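Local coordinates for SPCC18.06c protein (Schizosaccharomyces pombe, PDB 2P51) that shortens messenger RNA tails as the catalytic deadenylase of the CCR4-NOT complex, cleaving poly(A) from its 3' end to release 5'-AMP with two divalent metal ions, at residues A[241-244]-A[245-249]. Numbering follows the deposited sequence.
Sequences DALL and TARIF. With MG (magnesium ion), chain C.
In the DEDD nuclease fold of this deadenylase, the early turns of helix 238-257 carry the last acidic ligand of the metal site, and here Asp241 meets Thr245 one turn further on. Asp241 O accepts two bonds from that one residue: the helical bond from Thr245 N, and a shorter one from Thr245 OG1 at 2.8 Å. The two donors approach from opposite faces of the carbonyl plane, the hydroxyl tilted 34° from it. A chi1 of -64° sets OG1 beside its own backbone N, and thereby back toward Asp241 O, with CG2 anti to that N. Losing the hydroxyl and CG2 to an alanine here is likely to leave Asp241 O with the helical bond alone and a small gap beside Leu220, Ile206 and Ile165, which the threonine side chain touches.

The next three helical bonds bring one donor each, the shortest from Ile248 N to Leu244 O at 2.8 Å. Alongside it, the Ile248 CD1 methyl reaches Leu244 CG at 4.0 Å, and the isoleucine also packs on Leu220 and Ile223 of helix 220-226. On another side of the helix the partly exposed Arg247 extends past Leu243 O, with CG 3.3 Å from that oxygen; Leu243 CD1 lies over one guanidinium face, displaced toward its rim, 3.8 Å from Arg247 NE.

Asp241 turns its carboxylate away from these contacts. OD2 binds magnesium at 2.0 Å, in a shell completed by three waters, Asp51 and Glu53, while OD1 takes a salt bridge from Arg231 and a hydrogen bond from His236 N. The example illustrates how a helix can present a metal ligand while a hydroxyl one turn on adds a second bond to that residue's carbonyl, tying its backbone to the next turn.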
loop_
_atom_site.group_PDB
_atom_site.type_symbol
_atom_site.label_atom_id
_atom_site.label_comp_id
_atom_site.label_asym_id
_atom_site.label_seq_id
_atom_site.Cartn_x
_atom_site.Cartn_y
_atom_site.Cartn_z
ATOM N N ASP A 241 -3.718 -6.241 -5.725
ATOM C CA ASP A 241 -2.251 -6.120 -5.635
ATOM C C ASP A 241 -1.759 -6.342 -4.197
ATOM O O ASP A 241 -0.695 -6.979 -4.002
ATOM C CB ASP A 241 -1.785 -4.755 -6.121
ATOM C CG ASP A 241 -2.016 -4.474 -7.591
ATOM O OD1 ASP A 241 -2.208 -5.425 -8.397
ATOM O OD2 ASP A 241 -2.014 -3.276 -8.005
ATOM N N ALA A 242 -2.481 -5.859 -3.209
ATOM C CA ALA A 242 -2.078 -6.055 -1.804
ATOM C C ALA A 242 -2.144 -7.518 -1.442
ATOM O O ALA A 242 -1.323 -8.095 -0.706
ATOM C CB ALA A 242 -2.997 -5.243 -0.877
ATOM N N LEU A 243 -3.163 -8.222 -1.936
ATOM C CA LEU A 243 -3.272 -9.652 -1.612
ATOM C C LEU A 243 -2.138 -10.423 -2.251
ATOM O O LEU A 243 -1.558 -11.361 -1.693
ATOM C CB LEU A 243 -4.623 -10.152 -2.147
ATOM C CG LEU A 243 -4.867 -11.670 -2.108
ATOM C CD1 LEU A 243 -4.781 -12.194 -0.696
ATOM C CD2 LEU A 243 -6.229 -12.010 -2.702
ATOM N N LEU A 244 -1.773 -10.099 -3.514
ATOM C CA LEU A 244 -0.644 -10.796 -4.131
ATOM C C LEU A 244 0.657 -10.546 -3.374
ATOM O O LEU A 244 1.493 -11.462 -3.275
ATOM C CB LEU A 244 -0.474 -10.304 -5.589
ATOM C CG LEU A 244 0.372 -11.188 -6.494
ATOM C CD1 LEU A 244 -0.183 -12.606 -6.553
ATOM C CD2 LEU A 244 0.426 -10.585 -7.902
ATOM N N THR A 245 0.783 -9.291 -2.896
ATOM C CA THR A 245 1.923 -8.912 -2.082
ATOM C C THR A 245 2.007 -9.833 -0.867
ATOM O O THR A 245 3.097 -10.370 -0.552
ATOM C CB THR A 245 1.795 -7.449 -1.629
ATOM O OG1 THR A 245 1.841 -6.624 -2.834
ATOM C CG2 THR A 245 2.966 -6.990 -0.769
ATOM N N ALA A 246 0.896 -10.031 -0.183
ATOM C CA ALA A 246 0.925 -10.940 0.995
ATOM C C ALA A 246 1.388 -12.330 0.596
ATOM O O ALA A 246 2.244 -12.979 1.239
ATOM C CB ALA A 246 -0.460 -11.033 1.606
ATOM N N ARG A 247 0.791 -12.847 -0.487
ATOM C CA ARG A 247 1.120 -14.232 -0.850
ATOM C C ARG A 247 2.578 -14.354 -1.267
ATOM O O ARG A 247 3.234 -15.355 -0.897
ATOM C CB ARG A 247 0.177 -14.732 -1.970
ATOM C CG ARG A 247 -1.260 -14.659 -1.478
ATOM C CD ARG A 247 -2.238 -15.139 -2.511
ATOM N NE ARG A 247 -3.410 -15.598 -1.738
ATOM C CZ ARG A 247 -4.468 -16.107 -2.368
ATOM N NH1 ARG A 247 -4.407 -16.167 -3.700
ATOM N NH2 ARG A 247 -5.468 -16.494 -1.590
ATOM N N ILE A 248 3.128 -13.406 -2.010
ATOM C CA ILE A 248 4.560 -13.461 -2.352
ATOM C C ILE A 248 5.436 -13.393 -1.091
ATOM O O ILE A 248 6.467 -14.095 -0.989
ATOM C CB ILE A 248 4.895 -12.366 -3.372
ATOM C CG1 ILE A 248 4.309 -12.630 -4.776
ATOM C CG2 ILE A 248 6.404 -12.165 -3.475
ATOM C CD1 ILE A 248 4.284 -11.286 -5.523
ATOM N N PHE A 249 5.023 -12.540 -0.144
ATOM C CA PHE A 249 5.846 -12.419 1.068
ATOM C C PHE A 249 6.001 -13.770 1.751
ATOM O O PHE A 249 7.114 -14.171 2.094
ATOM C CB PHE A 249 5.249 -11.395 2.066
ATOM C CG PHE A 249 6.006 -11.393 3.400
ATOM C CD1 PHE A 249 7.248 -10.788 3.495
ATOM C CD2 PHE A 249 5.444 -12.009 4.520
ATOM C CE1 PHE A 249 7.930 -10.784 4.708
ATOM C CE2 PHE A 249 6.133 -12.003 5.730
ATOM C CZ PHE A 249 7.371 -11.408 5.826
HETATM MG MG MG C . -1.160 -1.485 -7.518
HETATM O O HOH W 1 -0.149 0.369 -7.260
HETATM O O HOH W 2 0.624 -2.561 -7.782
HETATM O O HOH W 3 -1.126 -0.924 -9.524
#